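Local coordinates for bifunctional GH43-CE protein (Bacteroides eggerthii, PDB 6MLY) that probably cleaves xylose units from xylan chains, joining a family 43 glycoside hydrolase to a carbohydrate esterase in one chain, as suits breakdown of complex arabinoxylans, at residues S46-M51 with G486-L491; P53-M58 with L109-Q114; F205-K210 with G252-T257; D535-D540 with M562-F567; A603-I608 with I622-F627. All blocks are in the same frame, centred on the assembly; numbering follows the deposited sequence.

Contact 1. Residues S46-M51 with G486-L491; sequences STTMHM and GYRFAL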
# COMPACT_ATOMS: atom_id res chain seq x y z
N SER A 46 -8.94 -0.90 24.44
CA SER A 46 -8.84 -1.21 23.02
C SER A 46 -8.18 -2.59 22.81
O SER A 46 -7.60 -3.15 23.73
CB SER A 46 -8.06 -0.13 22.33
OG SER A 46 -8.40 -0.06 20.96
N THR A 47 -8.30 -3.11 21.58
CA THR A 47 -7.69 -4.38 21.18
C THR A 47 -6.52 -4.12 20.23
O THR A 47 -6.64 -3.34 19.27
CB THR A 47 -8.73 -5.30 20.53
OG1 THR A 47 -9.80 -5.56 21.45
CG2 THR A 47 -8.15 -6.63 20.11
N THR A 48 -5.38 -4.76 20.54
CA THR A 48 -4.20 -4.84 19.66
C THR A 48 -3.73 -6.29 19.52
O THR A 48 -2.68 -6.53 18.91
CB THR A 48 -3.05 -3.98 20.19
OG1 THR A 48 -2.65 -4.50 21.46
CG2 THR A 48 -3.41 -2.52 20.29
N MET A 49 -4.50 -7.24 20.06
CA MET A 49 -4.28 -8.67 19.89
C MET A 49 -2.84 -9.03 20.27
O MET A 49 -2.48 -8.97 21.45
CB MET A 49 -4.58 -9.08 18.44
CG MET A 49 -6.06 -9.01 18.10
SD MET A 49 -6.36 -8.80 16.33
CE MET A 49 -8.10 -8.35 16.36
N HIS A 50 -2.01 -9.32 19.26
CA HIS A 50 -0.72 -9.98 19.43
C HIS A 50 0.42 -8.97 19.62
O HIS A 50 1.58 -9.37 19.69
CB HIS A 50 -0.43 -10.90 18.23
CG HIS A 50 -0.49 -10.18 16.93
ND1 HIS A 50 -1.58 -10.27 16.09
CD2 HIS A 50 0.37 -9.31 16.35
CE1 HIS A 50 -1.38 -9.51 15.04
NE2 HIS A 50 -0.20 -8.91 15.17
N MET A 51 0.09 -7.68 19.71
CA MET A 51 1.09 -6.64 19.96
C MET A 51 1.50 -6.63 21.43
O MET A 51 0.76 -7.05 22.31
CB MET A 51 0.56 -5.25 19.58
CG MET A 51 0.09 -5.14 18.14
SD MET A 51 1.30 -5.68 16.90
CE MET A 51 2.34 -4.23 16.81
N GLY A 486 -5.00 -3.90 11.44
CA GLY A 486 -4.64 -2.89 10.46
C GLY A 486 -3.20 -3.05 10.03
O GLY A 486 -2.38 -3.67 10.73
N TYR A 487 -2.88 -2.50 8.85
CA TYR A 487 -1.51 -2.43 8.38
C TYR A 487 -0.75 -1.45 9.28
O TYR A 487 -1.22 -0.35 9.54
CB TYR A 487 -1.45 -2.03 6.91
CG TYR A 487 -1.57 -3.18 5.95
CD1 TYR A 487 -2.71 -3.97 5.93
CD2 TYR A 487 -0.55 -3.50 5.07
CE1 TYR A 487 -2.83 -5.05 5.07
CE2 TYR A 487 -0.66 -4.57 4.19
CZ TYR A 487 -1.80 -5.35 4.19
OH TYR A 487 -1.91 -6.40 3.33
N ARG A 488 0.41 -1.89 9.77
CA ARG A 488 1.27 -1.08 10.60
C ARG A 488 2.58 -0.78 9.85
O ARG A 488 3.06 -1.60 9.07
CB ARG A 488 1.54 -1.82 11.92
CG ARG A 488 0.35 -1.87 12.87
CD ARG A 488 0.71 -2.55 14.18
NE ARG A 488 -0.28 -2.32 15.23
CZ ARG A 488 -0.19 -1.39 16.18
NH1 ARG A 488 0.90 -0.65 16.29
NH2 ARG A 488 -1.19 -1.21 17.03
N PHE A 489 3.12 0.42 10.09
CA PHE A 489 4.51 0.72 9.81
C PHE A 489 5.36 -0.16 10.72
O PHE A 489 4.97 -0.45 11.84
CB PHE A 489 4.79 2.21 10.01
CG PHE A 489 4.06 3.11 9.04
CD1 PHE A 489 4.36 3.07 7.68
CD2 PHE A 489 3.09 3.99 9.47
CE1 PHE A 489 3.69 3.88 6.79
CE2 PHE A 489 2.42 4.81 8.57
CZ PHE A 489 2.71 4.75 7.23
N ALA A 490 6.52 -0.59 10.22
CA ALA A 490 7.34 -1.59 10.89
C ALA A 490 8.83 -1.34 10.61
O ALA A 490 9.26 -1.39 9.45
CB ALA A 490 6.92 -2.97 10.43
N LEU A 491 9.60 -1.06 11.68
CA LEU A 491 11.06 -1.10 11.62
C LEU A 491 11.48 -2.55 11.86
O LEU A 491 11.03 -3.15 12.83
CB LEU A 491 11.68 -0.18 12.69
CG LEU A 491 11.17 1.26 12.80
CD1 LEU A 491 12.32 2.22 13.05
CD2 LEU A 491 10.39 1.70 11.57

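Contact 2. Residues P53-M58 with L109-Q114; sequences PGVPIM and LSTFAQ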
# COMPACT_ATOMS: atom_id res chain seq x y z
N PRO A 53 3.47 -3.74 24.04
CA PRO A 53 2.48 -4.05 25.06
C PRO A 53 1.03 -4.18 24.55
O PRO A 53 0.77 -3.90 23.37
CB PRO A 53 2.58 -2.88 26.04
CG PRO A 53 2.99 -1.72 25.18
CD PRO A 53 3.94 -2.35 24.18
N GLY A 54 0.13 -4.59 25.46
CA GLY A 54 -1.26 -4.98 25.15
C GLY A 54 -2.29 -4.12 25.86
O GLY A 54 -1.99 -3.45 26.84
N VAL A 55 -3.53 -4.17 25.34
CA VAL A 55 -4.71 -3.42 25.83
C VAL A 55 -4.33 -1.96 26.04
O VAL A 55 -4.10 -1.53 27.16
CB VAL A 55 -5.32 -4.04 27.10
CG1 VAL A 55 -6.70 -3.46 27.40
CG2 VAL A 55 -5.39 -5.56 27.04
N PRO A 56 -4.22 -1.15 24.96
CA PRO A 56 -3.94 0.28 25.09
C PRO A 56 -5.14 1.08 25.64
O PRO A 56 -6.26 0.91 25.17
CB PRO A 56 -3.62 0.74 23.66
CG PRO A 56 -4.31 -0.27 22.77
CD PRO A 56 -4.33 -1.57 23.55
N ILE A 57 -4.86 1.93 26.64
CA ILE A 57 -5.84 2.86 27.18
C ILE A 57 -5.59 4.23 26.54
O ILE A 57 -4.45 4.67 26.47
CB ILE A 57 -5.78 2.93 28.72
CG1 ILE A 57 -5.85 1.55 29.37
CG2 ILE A 57 -6.85 3.87 29.27
CD1 ILE A 57 -4.55 1.07 29.96
N MET A 58 -6.67 4.88 26.11
CA MET A 58 -6.64 6.19 25.47
C MET A 58 -7.48 7.18 26.28
O MET A 58 -8.56 6.83 26.74
CB MET A 58 -7.21 6.12 24.05
CG MET A 58 -6.40 5.27 23.11
SD MET A 58 -6.93 5.45 21.39
CE MET A 58 -5.99 4.13 20.63
N LEU A 109 -10.25 -2.85 34.57
CA LEU A 109 -9.98 -3.21 33.18
C LEU A 109 -9.82 -4.73 33.05
O LEU A 109 -9.02 -5.33 33.77
CB LEU A 109 -8.70 -2.49 32.74
CG LEU A 109 -8.70 -1.99 31.30
CD1 LEU A 109 -7.34 -1.42 30.93
CD2 LEU A 109 -9.11 -3.09 30.34
N SER A 110 -10.58 -5.34 32.14
CA SER A 110 -10.52 -6.78 31.89
C SER A 110 -10.25 -7.05 30.41
O SER A 110 -10.67 -6.29 29.55
CB SER A 110 -11.79 -7.46 32.33
OG SER A 110 -12.81 -7.30 31.35
N THR A 111 -9.56 -8.17 30.14
CA THR A 111 -9.54 -8.79 28.82
C THR A 111 -9.39 -10.31 28.97
O THR A 111 -9.16 -10.81 30.07
CB THR A 111 -8.44 -8.20 27.92
OG1 THR A 111 -8.62 -8.74 26.61
CG2 THR A 111 -7.04 -8.50 28.40
N PHE A 112 -9.51 -11.00 27.84
CA PHE A 112 -9.33 -12.45 27.71
C PHE A 112 -8.41 -12.71 26.51
O PHE A 112 -8.13 -11.79 25.73
CB PHE A 112 -10.67 -13.15 27.51
CG PHE A 112 -11.38 -12.78 26.23
CD1 PHE A 112 -11.39 -13.64 25.15
CD2 PHE A 112 -12.01 -11.55 26.10
CE1 PHE A 112 -12.01 -13.29 23.96
CE2 PHE A 112 -12.63 -11.20 24.91
CZ PHE A 112 -12.64 -12.07 23.85
N ALA A 113 -7.97 -13.96 26.35
CA ALA A 113 -7.13 -14.35 25.22
C ALA A 113 -7.18 -15.87 25.00
O ALA A 113 -6.93 -16.64 25.92
CB ALA A 113 -5.71 -13.88 25.45
N GLN A 114 -7.46 -16.26 23.75
CA GLN A 114 -7.42 -17.65 23.28
C GLN A 114 -5.97 -18.14 23.18
O GLN A 114 -5.73 -19.35 23.19
CB GLN A 114 -8.13 -17.77 21.92
CG GLN A 114 -9.60 -17.38 21.98
CD GLN A 114 -10.24 -17.37 20.62
OE1 GLN A 114 -10.63 -18.41 20.09
NE2 GLN A 114 -10.37 -16.18 20.04

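Contact 3. Residues F205-K210 with G252-T257; sequences FKVNGK and GGLVDT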
# COMPACT_ATOMS: atom_id res chain seq x y z
N PHE A 205 -24.81 -1.43 30.01
CA PHE A 205 -24.94 -0.12 30.63
C PHE A 205 -26.32 -0.01 31.29
O PHE A 205 -27.35 -0.28 30.66
CB PHE A 205 -24.73 0.98 29.58
CG PHE A 205 -23.35 0.99 28.98
CD1 PHE A 205 -22.37 1.84 29.47
CD2 PHE A 205 -23.03 0.13 27.95
CE1 PHE A 205 -21.10 1.83 28.93
CE2 PHE A 205 -21.75 0.12 27.41
CZ PHE A 205 -20.79 0.97 27.90
N LYS A 206 -26.32 0.37 32.57
CA LYS A 206 -27.54 0.75 33.26
C LYS A 206 -27.68 2.28 33.18
O LYS A 206 -26.81 3.01 33.64
CB LYS A 206 -27.50 0.26 34.71
CG LYS A 206 -28.83 0.29 35.44
CD LYS A 206 -28.71 -0.11 36.89
CE LYS A 206 -30.03 -0.04 37.63
NZ LYS A 206 -29.92 -0.67 38.97
N VAL A 207 -28.78 2.73 32.57
CA VAL A 207 -29.10 4.15 32.46
C VAL A 207 -30.53 4.36 32.92
O VAL A 207 -31.45 3.72 32.41
CB VAL A 207 -28.92 4.67 31.02
CG1 VAL A 207 -29.40 6.11 30.88
CG2 VAL A 207 -27.49 4.53 30.54
N ASN A 208 -30.70 5.27 33.88
CA ASN A 208 -32.01 5.77 34.26
C ASN A 208 -32.86 4.61 34.79
O ASN A 208 -34.05 4.51 34.49
CB ASN A 208 -32.66 6.48 33.07
CG ASN A 208 -33.60 7.59 33.48
OD1 ASN A 208 -33.33 8.32 34.43
ND2 ASN A 208 -34.70 7.73 32.76
N GLY A 209 -32.22 3.72 35.57
CA GLY A 209 -32.87 2.55 36.15
C GLY A 209 -33.49 1.63 35.10
O GLY A 209 -34.59 1.11 35.30
N LYS A 210 -32.79 1.45 33.98
CA LYS A 210 -33.09 0.43 32.98
C LYS A 210 -31.77 -0.13 32.45
O LYS A 210 -30.81 0.62 32.29
CB LYS A 210 -33.94 1.01 31.84
CG LYS A 210 -35.42 1.19 32.16
CD LYS A 210 -36.34 0.72 31.04
CE LYS A 210 -37.81 0.75 31.41
NZ LYS A 210 -38.46 2.01 30.95
N GLY A 252 -20.16 -1.73 20.24
CA GLY A 252 -19.83 -0.64 21.14
C GLY A 252 -20.85 -0.53 22.27
O GLY A 252 -21.53 -1.50 22.60
N GLY A 253 -20.94 0.67 22.84
CA GLY A 253 -21.87 0.98 23.91
C GLY A 253 -22.17 2.47 23.96
O GLY A 253 -21.85 3.20 23.01
N LEU A 254 -22.79 2.91 25.07
CA LEU A 254 -23.19 4.30 25.28
C LEU A 254 -22.10 5.05 26.05
O LEU A 254 -21.39 4.48 26.86
CB LEU A 254 -24.50 4.34 26.07
CG LEU A 254 -25.74 3.87 25.31
CD1 LEU A 254 -26.93 3.72 26.25
CD2 LEU A 254 -26.07 4.82 24.17
N VAL A 255 -22.00 6.35 25.76
CA VAL A 255 -21.26 7.30 26.58
C VAL A 255 -22.00 8.64 26.53
O VAL A 255 -22.52 9.03 25.49
CB VAL A 255 -19.80 7.48 26.12
CG1 VAL A 255 -19.71 7.88 24.65
CG2 VAL A 255 -19.07 8.50 26.99
N ASP A 256 -22.03 9.32 27.68
CA ASP A 256 -22.75 10.57 27.85
C ASP A 256 -21.72 11.69 28.03
O ASP A 256 -20.55 11.42 28.30
CB ASP A 256 -23.73 10.48 29.02
CG ASP A 256 -23.10 10.27 30.39
OD1 ASP A 256 -22.04 9.61 30.46
OD2 ASP A 256 -23.68 10.76 31.38
N THR A 257 -22.18 12.93 27.87
CA THR A 257 -21.38 14.12 28.12
C THR A 257 -21.87 14.77 29.41
O THR A 257 -23.04 14.62 29.76
CB THR A 257 -21.46 15.10 26.94
OG1 THR A 257 -22.81 15.55 26.81
CG2 THR A 257 -21.01 14.49 25.63

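Contact 4. Residues D535-D540 with M562-F567; sequences DIYLPD and MKQAAF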
# COMPACT_ATOMS: atom_id res chain seq x y z
N ASP A 535 0.28 2.97 -14.85
CA ASP A 535 0.90 3.58 -13.67
C ASP A 535 1.35 5.00 -14.02
O ASP A 535 2.12 5.18 -14.97
CB ASP A 535 2.10 2.76 -13.18
CG ASP A 535 1.77 1.33 -12.79
OD1 ASP A 535 0.58 1.03 -12.61
OD2 ASP A 535 2.71 0.53 -12.65
N ILE A 536 0.89 5.99 -13.25
CA ILE A 536 1.25 7.40 -13.45
C ILE A 536 2.38 7.76 -12.47
O ILE A 536 2.41 7.25 -11.35
CB ILE A 536 0.02 8.32 -13.29
CG1 ILE A 536 -1.12 7.87 -14.20
CG2 ILE A 536 0.40 9.78 -13.53
CD1 ILE A 536 -2.36 8.73 -14.11
N TYR A 537 3.30 8.62 -12.93
CA TYR A 537 4.44 9.12 -12.15
C TYR A 537 4.71 10.58 -12.52
O TYR A 537 4.90 10.88 -13.70
CB TYR A 537 5.72 8.34 -12.47
CG TYR A 537 5.69 6.86 -12.20
CD1 TYR A 537 5.28 5.96 -13.18
CD2 TYR A 537 6.11 6.34 -10.99
CE1 TYR A 537 5.27 4.59 -12.95
CE2 TYR A 537 6.09 4.98 -10.73
CZ TYR A 537 5.68 4.10 -11.72
OH TYR A 537 5.67 2.76 -11.47
N LEU A 538 4.74 11.47 -11.52
CA LEU A 538 5.11 12.88 -11.74
C LEU A 538 6.49 13.15 -11.15
O LEU A 538 6.92 12.47 -10.22
CB LEU A 538 4.08 13.81 -11.10
CG LEU A 538 2.61 13.46 -11.35
CD1 LEU A 538 1.70 14.54 -10.78
CD2 LEU A 538 2.33 13.25 -12.82
N PRO A 539 7.24 14.15 -11.67
CA PRO A 539 8.43 14.66 -11.00
C PRO A 539 8.01 15.32 -9.68
O PRO A 539 6.95 15.95 -9.63
CB PRO A 539 9.01 15.71 -11.95
CG PRO A 539 8.31 15.47 -13.28
CD PRO A 539 6.97 14.85 -12.94
N ASP A 540 8.85 15.18 -8.65
CA ASP A 540 8.53 15.66 -7.31
C ASP A 540 8.79 17.18 -7.20
O ASP A 540 8.43 17.79 -6.20
CB ASP A 540 9.29 14.87 -6.24
CG ASP A 540 8.47 14.62 -4.98
OD1 ASP A 540 7.73 15.53 -4.56
OD2 ASP A 540 8.58 13.50 -4.43
N MET A 562 3.57 -6.03 -17.58
CA MET A 562 5.02 -5.76 -17.48
C MET A 562 5.31 -4.26 -17.64
O MET A 562 6.38 -3.88 -18.09
CB MET A 562 5.79 -6.55 -18.54
CG MET A 562 5.86 -8.04 -18.25
SD MET A 562 7.35 -8.82 -18.92
CE MET A 562 7.12 -8.60 -20.68
N LYS A 563 4.36 -3.42 -17.22
CA LYS A 563 4.52 -1.97 -17.23
C LYS A 563 5.57 -1.54 -16.20
O LYS A 563 6.21 -0.50 -16.36
CB LYS A 563 3.18 -1.29 -16.93
CG LYS A 563 2.55 -1.70 -15.62
CD LYS A 563 1.18 -1.12 -15.39
CE LYS A 563 0.53 -1.69 -14.15
NZ LYS A 563 -0.67 -0.90 -13.80
N GLN A 564 5.71 -2.33 -15.12
CA GLN A 564 6.70 -2.08 -14.06
C GLN A 564 8.13 -2.20 -14.62
O GLN A 564 9.01 -1.45 -14.21
CB GLN A 564 6.46 -3.05 -12.89
CG GLN A 564 7.55 -3.05 -11.82
CD GLN A 564 7.69 -1.73 -11.09
OE1 GLN A 564 8.82 -1.30 -10.76
NE2 GLN A 564 6.55 -1.09 -10.79
N ALA A 565 8.34 -3.15 -15.55
CA ALA A 565 9.66 -3.39 -16.18
C ALA A 565 10.08 -2.21 -17.06
O ALA A 565 11.26 -1.86 -17.12
CB ALA A 565 9.64 -4.67 -16.98
N ALA A 566 9.10 -1.61 -17.75
CA ALA A 566 9.31 -0.46 -18.63
C ALA A 566 9.77 0.75 -17.81
O ALA A 566 10.59 1.54 -18.29
CB ALA A 566 8.04 -0.16 -19.38
N PHE A 567 9.24 0.89 -16.60
CA PHE A 567 9.56 2.03 -15.73
C PHE A 567 11.03 1.98 -15.30
O PHE A 567 11.73 3.00 -15.32
CB PHE A 567 8.64 2.06 -14.51
CG PHE A 567 8.83 3.29 -13.66
CD1 PHE A 567 8.43 4.54 -14.12
CD2 PHE A 567 9.45 3.22 -12.42
CE1 PHE A 567 8.62 5.68 -13.36
CE2 PHE A 567 9.64 4.36 -11.65
CZ PHE A 567 9.23 5.59 -12.12

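Contact 5. Residues A603-I608 with I622-F627; sequences AAIRFI and IGITGF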
# COMPACT_ATOMS: atom_id res chain seq x y z
N ALA A 603 -6.48 3.93 -26.28
CA ALA A 603 -7.42 4.10 -25.14
C ALA A 603 -6.71 4.66 -23.90
O ALA A 603 -7.29 5.47 -23.17
CB ALA A 603 -8.08 2.78 -24.82
N ALA A 604 -5.48 4.20 -23.65
CA ALA A 604 -4.67 4.71 -22.55
C ALA A 604 -4.40 6.21 -22.75
O ALA A 604 -4.47 6.97 -21.79
CB ALA A 604 -3.39 3.93 -22.45
N ILE A 605 -4.14 6.61 -23.99
CA ILE A 605 -3.84 8.01 -24.34
C ILE A 605 -5.11 8.85 -24.17
O ILE A 605 -5.07 9.95 -23.60
CB ILE A 605 -3.24 8.12 -25.76
CG1 ILE A 605 -1.93 7.34 -25.88
CG2 ILE A 605 -3.05 9.58 -26.16
CD1 ILE A 605 -1.57 6.94 -27.30
N ARG A 606 -6.23 8.34 -24.69
CA ARG A 606 -7.54 8.98 -24.54
C ARG A 606 -7.80 9.26 -23.06
O ARG A 606 -8.26 10.33 -22.70
CB ARG A 606 -8.65 8.11 -25.13
CG ARG A 606 -8.87 8.29 -26.63
CD ARG A 606 -10.09 7.53 -27.12
NE ARG A 606 -9.98 6.10 -26.87
CZ ARG A 606 -9.92 5.17 -27.83
NH1 ARG A 606 -10.15 5.51 -29.08
NH2 ARG A 606 -9.65 3.92 -27.53
N PHE A 607 -7.48 8.27 -22.21
CA PHE A 607 -7.70 8.38 -20.77
C PHE A 607 -6.89 9.55 -20.19
O PHE A 607 -7.39 10.31 -19.36
CB PHE A 607 -7.35 7.07 -20.07
CG PHE A 607 -7.50 7.11 -18.57
CD1 PHE A 607 -8.73 6.89 -17.97
CD2 PHE A 607 -6.40 7.38 -17.76
CE1 PHE A 607 -8.86 6.94 -16.59
CE2 PHE A 607 -6.54 7.42 -16.38
CZ PHE A 607 -7.77 7.20 -15.80
N ILE A 608 -5.63 9.65 -20.62
CA ILE A 608 -4.65 10.62 -20.10
C ILE A 608 -5.17 12.05 -20.30
O ILE A 608 -5.01 12.88 -19.41
CB ILE A 608 -3.28 10.40 -20.77
CG1 ILE A 608 -2.60 9.13 -20.25
CG2 ILE A 608 -2.37 11.61 -20.62
CD1 ILE A 608 -2.49 9.06 -18.74
N ILE A 622 2.29 14.74 -25.50
CA ILE A 622 2.34 13.33 -25.08
C ILE A 622 3.35 12.58 -25.97
O ILE A 622 3.05 12.25 -27.13
CB ILE A 622 0.94 12.69 -25.14
CG1 ILE A 622 -0.05 13.42 -24.22
CG2 ILE A 622 1.02 11.21 -24.83
CD1 ILE A 622 -1.46 12.86 -24.26
N GLY A 623 4.55 12.32 -25.44
CA GLY A 623 5.52 11.43 -26.08
C GLY A 623 5.14 9.97 -25.86
O GLY A 623 4.22 9.68 -25.10
N ILE A 624 5.85 9.05 -26.52
CA ILE A 624 5.60 7.62 -26.37
C ILE A 624 6.83 6.85 -26.86
O ILE A 624 7.47 7.25 -27.83
CB ILE A 624 4.32 7.18 -27.10
CG1 ILE A 624 3.93 5.74 -26.76
CG2 ILE A 624 4.45 7.38 -28.61
CD1 ILE A 624 2.50 5.39 -27.13
N THR A 625 7.13 5.73 -26.19
CA THR A 625 8.32 4.94 -26.47
C THR A 625 8.11 3.51 -25.96
O THR A 625 7.15 3.22 -25.27
CB THR A 625 9.56 5.61 -25.86
OG1 THR A 625 10.71 4.82 -26.15
CG2 THR A 625 9.44 5.81 -24.36
N GLY A 626 9.03 2.61 -26.34
CA GLY A 626 8.99 1.21 -25.92
C GLY A 626 10.05 0.39 -26.61
O GLY A 626 10.59 0.81 -27.63
N PHE A 627 10.36 -0.79 -26.05
CA PHE A 627 11.37 -1.70 -26.61
C PHE A 627 10.66 -2.88 -27.27
O PHE A 627 9.64 -3.35 -26.78
CB PHE A 627 12.42 -2.10 -25.56
CG PHE A 627 11.92 -2.67 -24.25
CD1 PHE A 627 11.45 -1.85 -23.24
CD2 PHE A 627 11.99 -4.04 -24.01
CE1 PHE A 627 11.02 -2.39 -22.03
CE2 PHE A 627 11.56 -4.57 -22.80
CZ PHE A 627 11.08 -3.74 -21.81

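Contact 1. Residues S46-M51 with G486-L491
M51 reaches R488 by folding up: its CG stands anti to the carbonyl carbon (chi1 -56°), and further bends at chi2 and chi3 swing SD and CE across the arginine. R488 does the reverse. Its chain is extended from CG to NE (chi2 -177°), a straight arm that runs past M51 in the opposite direction. The M51 methyl CE lies 3.5 Å from R488 CD and 3.6 Å from R488 NE, so it covers both the last methylene and one face of the guanidinium; M51 CG lies 3.9 Å above that same plane, near its rim. A long, flexible, unbranched thioether suits this place, because it can mould itself to a flat cation without competing for its N-H groups. T48 contributes less: its CG2 comes within 4.2 Å of R488 NH2, the two side chains crossing at about a right angle. T48 and M51 are also the ends of a type II' turn, closed by M51 N to T48 O at 3.1 Å. R488 NH1 has a weak hydrogen bond to T371, and Q333 of strand 333-335 touches T48, M51 and R488 alike. Were R488 replaced by alanine, the folded M51 side chain would probably lose the surface it lies on, and T371 its weak partner. The arrangement is a domain interface: a loop of the GH43 catalytic domain, expected to be a five-bladed beta-propeller, meets a strand of the concanavalin A-like beta-sandwich that accompanies it in beta-xylosidases of this type.

Contact 2. Residues P53-M58 with L109-Q114
L109 packs against V55 and I57 where two neighbouring blades of the GH43 beta-propeller meet: I57 lies on strand 56-60 of the four-stranded sheet 34-71, V55 at the corner just before it, and L109 on strand 106-113 of the sheet 99-137. From CB the L109 side chain points at the first blade and forks at CG. One branch, CD1, meets I57 end on, 3.7 Å from I57 CG1 and 3.9 Å from I57 CD1. The other, CD2, lies 3.8 Å from V55 CG1, with the leucine and valine sliding past each other in opposite directions. A forked leucine thus serves two partners, and the branched V55 divides its own methyls in the same way. Its CG1 takes L109, while CG2 turns to the next residue facing the first blade, T111. S110 between them points away and bonds H144 through OG. Threonine fits because its two branches do different work. With OG1 anti to the backbone N (chi1 -173°), the hydroxyl hydrogen-bonds W96 O and the methyl is left to face the valine. The T111 side chain lies about 9 Å from that of D143, predicted to tune the active-site acid. Tip to tip, V55 CG2 and T111 CG2 stand 3.6 Å apart.

Contact 3. Residues F205-K210 with G252-T257
Between two three-stranded antiparallel sheets, F205 of strand 203-207 lays its ring against the backbone of G253 and L254 on strand 250-256. The amide L254 N sits over one face of the ring, 3.8 Å above its plane and displaced toward the rim. Further round the ring, F205 CE1 comes 3.4 Å from L254 O, and F205 CE2 lies 3.6 Å from G253 CA. The phenyl group therefore packs on a run of main chain more than on a side chain, which is possible because G253 is bare: a CB there would fall 2.2 Å from F205 CE2, too near for both to fit, which is why the bare backbone of glycine suits this place. With chi1 at -63° the F205 ring swings back beside its own backbone N and over to the facing strand. These two sheets are successive blades of the propeller expected for a GH43 domain, and across the blade boundary segments 205-207 and 252-256 run at 38°, their axes 8.6 Å apart at closest. Two residues along the strand the packing is between aliphatic side chains and looser, V207 CG2 to L254 CD1 at 4.4 Å; W262 of strand 262-269 touches both of these residues. Beyond V207 the first strand turns back in a tight hairpin, closed by V207 N to K210 O at 2.9 Å and the reciprocal K210 N to V207 O at 3.1 Å. N208 and G209 in its bend both have positive phi, which asparagine and glycine tolerate better than most residues. F205 also has a cation-pi partner, R101.

Contact 4. Residues D535-D540 with M562-F567
K563 and D535 supply the charged part of this contact, a salt bridge of 2.6 Å between K563 NZ and D535 OD1. The lysine chain is extended beyond CG and crosses the aspartate at about a right angle, its ammonium meeting OD1 42° out of the carboxylate plane. D521 shares both groups: its OD1 makes a second salt bridge with K563 NZ, while its backbone N bonds D535 OD1. Two acids beside one buried lysine would tend to keep it charged.

The aromatic part is a face-to-face stack of Y537 on F567, with centroids 3.6 Å apart and planes at 13°. F567 CE1 lies over the centre of the tyrosine ring, and Y537 CZ over that of the phenylalanine. A chi1 of -174° sends the F567 ring off the helix toward the strand. A serine replacing Y537 would probably leave one face of F567 without its stacking partner and open a gap between helix and strand.

Both pairs join strand 533-537 to the first turn of helix 563-577 in the alpha/beta-hydrolase domain. Strand 518-523 flanks them on one side, its E520 touching D535 and Y537, and strand 579-584 pairs with 533-537 on the other.

Contact 5. Residues A603-I608 with I622-F627
The 3.0 Å bond from F607 N to A603 O, the shorter of the two helix bonds in 603-608, belongs to the helix that presents I605 and I608 to I622. Its neighbour, I608 N to A604 O at 3.1 Å, belongs to the same ladder, so the two isoleucines, three residues apart, come out on one side of helix 596-610. What they meet is wholly apolar. I622 CD1 projects from the strand to both of them, 4.1 Å from I605 CG2 and 4.0 Å from I608 CG2. A chi1 of -60° starts the I622 side chain in that direction, and CD1 is carried on in a nearly straight line (chi2 178°). I608 touches through its CG2 branch alone, for the end of its other branch leads away from the strand. I624, two residues on and so on the same face of the strand, is more distant, its CD1 4.4 Å from I605 CD1. Beta-branched isoleucine is at home in a strand, and on the helix its greasy branches suit a wholly buried, apolar face. V548 and V550 of strand 546-552 also touch I622. Helix 603-608 and strand 622-627 run roughly antiparallel, at 152°, their axes 11.1 Å apart at closest, as in the beta-alpha-beta crossover that links strand 579-584 to strand 621-627 over strand 546-552. The strand then leads through G626 into what is probably the nucleophile elbow of an alpha/beta hydrolase.

From the N terminus, contact 1 opens first and closes last within the glycosidase half: its loop, from 46-51 to 486-491, spans most of the propeller and the sandwich. Contacts 2 and 3 are nested inside it, in series, each joining what are probably neighbouring blades, with centres about 22 Å apart. Contact 2 also touches contact 1, T48 CG2 lying 3.5 Å from P56 CG, so blade packing runs on into the domain interface. Contacts 4 and 5 follow in series in the esterase domain, across the chain's centre from the others. Both put helices on one mixed sheet, and they meet where A566 packs on F627. None of the loops cross.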